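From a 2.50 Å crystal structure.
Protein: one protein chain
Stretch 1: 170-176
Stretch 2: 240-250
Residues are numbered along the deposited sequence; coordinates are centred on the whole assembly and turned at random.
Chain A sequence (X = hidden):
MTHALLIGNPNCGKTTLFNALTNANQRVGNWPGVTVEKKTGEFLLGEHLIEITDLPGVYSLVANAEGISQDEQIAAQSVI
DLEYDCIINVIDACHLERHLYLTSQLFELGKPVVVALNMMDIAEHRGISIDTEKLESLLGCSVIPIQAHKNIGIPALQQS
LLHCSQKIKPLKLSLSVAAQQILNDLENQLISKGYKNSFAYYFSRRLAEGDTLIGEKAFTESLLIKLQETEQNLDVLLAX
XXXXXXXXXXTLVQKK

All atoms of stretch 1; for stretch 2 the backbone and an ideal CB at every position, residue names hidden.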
# COMPACT_ATOMS: atom_id res chain seq x y z
N PRO A 170 4.19 -11.04 0.92
CA PRO A 170 3.29 -10.63 1.99
C PRO A 170 3.98 -10.82 3.33
O PRO A 170 4.85 -11.71 3.47
CB PRO A 170 2.09 -11.57 1.86
CG PRO A 170 2.14 -12.10 0.48
CD PRO A 170 3.57 -11.99 -0.01
N LEU A 171 3.62 -9.99 4.30
CA LEU A 171 4.10 -10.17 5.65
C LEU A 171 3.55 -11.48 6.18
O LEU A 171 2.46 -11.88 5.80
CB LEU A 171 3.66 -9.02 6.54
CG LEU A 171 4.12 -7.62 6.15
CD1 LEU A 171 3.33 -6.59 6.95
CD2 LEU A 171 5.62 -7.49 6.39
N LYS A 172 4.32 -12.17 7.03
CA LYS A 172 3.90 -13.46 7.57
C LYS A 172 3.01 -13.22 8.76
O LYS A 172 3.48 -12.81 9.80
CB LYS A 172 5.10 -14.34 7.96
CG LYS A 172 4.73 -15.82 8.16
CD LYS A 172 5.92 -16.72 8.64
CE LYS A 172 6.62 -17.50 7.49
NZ LYS A 172 6.85 -16.63 6.28
N LEU A 173 1.72 -13.47 8.58
CA LEU A 173 0.68 -13.19 9.58
C LEU A 173 0.23 -14.47 10.28
O LEU A 173 0.13 -15.54 9.67
CB LEU A 173 -0.55 -12.53 8.91
CG LEU A 173 -0.35 -11.17 8.22
CD1 LEU A 173 -1.66 -10.75 7.40
CD2 LEU A 173 0.07 -10.14 9.23
N SER A 174 -0.05 -14.36 11.57
CA SER A 174 -0.45 -15.54 12.31
C SER A 174 -1.96 -15.55 12.46
O SER A 174 -2.53 -14.68 13.09
CB SER A 174 0.25 -15.58 13.65
OG SER A 174 -0.03 -16.82 14.27
N LEU A 175 -2.61 -16.53 11.86
CA LEU A 175 -4.05 -16.64 11.98
C LEU A 175 -4.39 -17.99 12.56
O LEU A 175 -3.60 -18.94 12.46
CB LEU A 175 -4.75 -16.43 10.62
CG LEU A 175 -4.77 -15.00 10.02
CD1 LEU A 175 -4.45 -14.99 8.49
CD2 LEU A 175 -6.09 -14.24 10.32
N SER A 176 -5.57 -18.05 13.16
CA SER A 176 -6.15 -19.30 13.59
C SER A 176 -6.17 -20.37 12.46
O SER A 176 -6.14 -20.07 11.26
CB SER A 176 -7.54 -19.06 14.17
OG SER A 176 -8.50 -19.79 13.45
N UNK A 240 -6.96 -8.22 13.16
CA UNK A 240 -6.10 -8.47 14.31
C UNK A 240 -4.76 -9.07 13.90
O UNK A 240 -3.73 -8.61 14.34
CB UNK A 240 -6.80 -9.40 15.30
N UNK A 241 -4.75 -10.09 13.05
CA UNK A 241 -3.48 -10.68 12.68
C UNK A 241 -2.63 -9.66 11.92
O UNK A 241 -1.41 -9.63 12.04
CB UNK A 241 -3.70 -11.94 11.84
N UNK A 242 -3.28 -8.80 11.15
CA UNK A 242 -2.54 -7.76 10.44
C UNK A 242 -1.94 -6.78 11.43
O UNK A 242 -0.79 -6.43 11.33
CB UNK A 242 -3.45 -7.03 9.45
N UNK A 243 -2.75 -6.37 12.38
CA UNK A 243 -2.33 -5.53 13.47
C UNK A 243 -1.19 -6.13 14.31
O UNK A 243 -0.28 -5.44 14.71
CB UNK A 243 -3.54 -5.24 14.37
N UNK A 244 -1.23 -7.41 14.63
CA UNK A 244 -0.21 -7.96 15.58
C UNK A 244 1.18 -7.93 14.95
O UNK A 244 2.15 -7.55 15.61
CB UNK A 244 -0.56 -9.39 15.99
N UNK A 245 1.25 -8.28 13.67
CA UNK A 245 2.50 -8.33 12.95
C UNK A 245 3.02 -6.91 12.82
O UNK A 245 4.24 -6.67 12.82
CB UNK A 245 2.33 -8.99 11.58
N UNK A 246 2.10 -5.98 12.66
CA UNK A 246 2.52 -4.62 12.40
C UNK A 246 2.97 -4.04 13.72
O UNK A 246 3.99 -3.36 13.74
CB UNK A 246 1.40 -3.79 11.77
N UNK A 247 2.20 -4.27 14.79
CA UNK A 247 2.57 -3.82 16.15
C UNK A 247 3.93 -4.41 16.49
O UNK A 247 4.79 -3.74 16.98
CB UNK A 247 1.52 -4.24 17.19
N UNK A 248 4.13 -5.66 16.16
CA UNK A 248 5.40 -6.27 16.45
C UNK A 248 6.54 -5.59 15.65
O UNK A 248 7.59 -5.36 16.20
CB UNK A 248 5.34 -7.77 16.14
N UNK A 249 6.32 -5.23 14.39
CA UNK A 249 7.38 -4.55 13.63
C UNK A 249 7.68 -3.17 14.19
O UNK A 249 8.84 -2.73 14.18
CB UNK A 249 6.99 -4.43 12.16
N UNK A 250 6.65 -2.49 14.68
CA UNK A 250 6.81 -1.13 15.20
C UNK A 250 7.65 -1.19 16.47
O UNK A 250 8.65 -0.47 16.60
CB UNK A 250 5.45 -0.48 15.47

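Stretch 2 is helical throughout, with phi/psi near -65/-40. Stretch 1 is an extended segment without regular structure. It offers mostly leucine side chains and backbone carbonyls.

Position 240 has nothing of stretch 1 within 5.5 Å of its ideal CB. Many residues would suit, polar ones included. It is Asp240.

Position 241 is the tightest. Its CA-to-CB bond points toward stretch 1, and the ideal CB lies 3.2 Å from Ser174 O and 3.6 Å from Leu175 CD2. Little room is left for further atoms, so a small residue fits best: alanine, glycine or perhaps serine. The residue is Ala241. Its CB packs 3.7 Å from Leu175 CD2 and 4.4 Å from Leu173 CB. A water joins the backbones: it accepts from Ser174 N at 3.1 Å and donates to Ala241 O at 2.5 Å.

At position 242 CA-to-CB points away, yet the ideal CB is 4.6 Å from Leu173 CD1. A long side chain, apolar or with an aliphatic stem, could run past this leucine. Arg242 is found. Leu173 CD1 lies over one face of its guanidinium, 4.1 Å from Arg242 NH2. Arg242 NH1 and NH2 are hydrogen-bonded elsewhere in the structure.

Position 243 points away, and stretch 1 sets no demand. It is Tyr243.

Position 244 points toward stretch 1 but finds no atom near its ideal CB. Polar or flexible residues would do. Gln244 OE1 stays 4.8 Å from Ser174 O.

Position 245 points toward stretch 1. Its ideal CB is 3.5 Å from Leu173 CD2 and 4.4 Å from Lys172 O, with Leu171 CB beyond. A chain with apolar methylenes suits, such as leucine, methionine, lysine or arginine. Lys245 is present. Its CB lies 3.4 Å from Leu173 CD2, its CG 4.2 Å from Leu171 CB, and its CD 3.3 Å from Lys172 O. Its end runs on toward position 248.

Position 246 points sideways with no near neighbour, so the choice is open. Ile246 makes no close contact.

Positions 247 and 248 are out of reach, and stretch 1 does not constrain them. They are His247 and Glu248. Lys245 NZ forms a 3.3 Å salt bridge with Glu248 OE1.

Position 249 points toward stretch 1, but only a longer side chain can arrive. Leu171 offers methyls, which favours isoleucine, leucine or methionine. Ile249 CD1 meets Leu171 CD2 at 4.2 Å.

Position 250 is out of reach, so any helix-compatible side chain would do. It is Val250.

Stretch 2, residues 240-250: DARYQKIHEIV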
# COMPACT_ATOMS: atom_id res chain seq x y z
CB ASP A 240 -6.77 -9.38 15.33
CG ASP A 240 -5.95 -9.52 16.63
OD1 ASP A 240 -5.49 -8.50 17.20
OD2 ASP A 240 -5.78 -10.67 17.10
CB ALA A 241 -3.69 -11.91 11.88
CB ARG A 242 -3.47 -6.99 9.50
CG ARG A 242 -2.69 -6.20 8.50
CD ARG A 242 -3.55 -5.72 7.36
NE ARG A 242 -4.19 -6.84 6.69
CZ ARG A 242 -3.63 -7.57 5.75
NH1 ARG A 242 -2.39 -7.29 5.35
NH2 ARG A 242 -4.31 -8.59 5.21
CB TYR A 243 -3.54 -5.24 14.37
CG TYR A 243 -3.15 -4.69 15.71
CD1 TYR A 243 -2.92 -3.33 15.86
CD2 TYR A 243 -2.94 -5.53 16.83
CE1 TYR A 243 -2.52 -2.80 17.09
CE2 TYR A 243 -2.54 -4.99 18.07
CZ TYR A 243 -2.33 -3.63 18.17
OH TYR A 243 -1.92 -3.04 19.33
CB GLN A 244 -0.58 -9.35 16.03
CG GLN A 244 -1.55 -9.40 17.18
CD GLN A 244 -1.87 -10.84 17.57
OE1 GLN A 244 -2.47 -11.58 16.77
NE2 GLN A 244 -1.44 -11.26 18.78
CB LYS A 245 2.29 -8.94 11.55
CG LYS A 245 3.60 -9.22 10.72
CD LYS A 245 4.62 -10.15 11.48
CE LYS A 245 5.94 -10.47 10.73
NZ LYS A 245 6.75 -11.50 11.46
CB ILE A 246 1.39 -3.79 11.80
CG1 ILE A 246 1.22 -4.18 10.35
CG2 ILE A 246 1.67 -2.32 11.91
CD1 ILE A 246 -0.09 -3.70 9.83
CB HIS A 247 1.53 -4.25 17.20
CG HIS A 247 1.82 -3.76 18.59
ND1 HIS A 247 1.40 -2.53 19.06
CD2 HIS A 247 2.45 -4.36 19.63
CE1 HIS A 247 1.79 -2.39 20.32
NE2 HIS A 247 2.42 -3.49 20.70
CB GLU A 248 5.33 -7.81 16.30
CG GLU A 248 6.48 -8.50 15.62
CD GLU A 248 6.17 -9.98 15.33
OE1 GLU A 248 6.99 -10.60 14.61
OE2 GLU A 248 5.12 -10.52 15.80
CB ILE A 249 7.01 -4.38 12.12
CG1 ILE A 249 7.22 -5.70 11.39
CG2 ILE A 249 7.83 -3.26 11.44
CD1 ILE A 249 6.25 -5.91 10.25
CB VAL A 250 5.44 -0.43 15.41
CG1 VAL A 250 5.62 0.87 16.13
CG2 VAL A 250 4.74 -0.15 14.06
O HOH W 1 -0.34 -11.68 13.01
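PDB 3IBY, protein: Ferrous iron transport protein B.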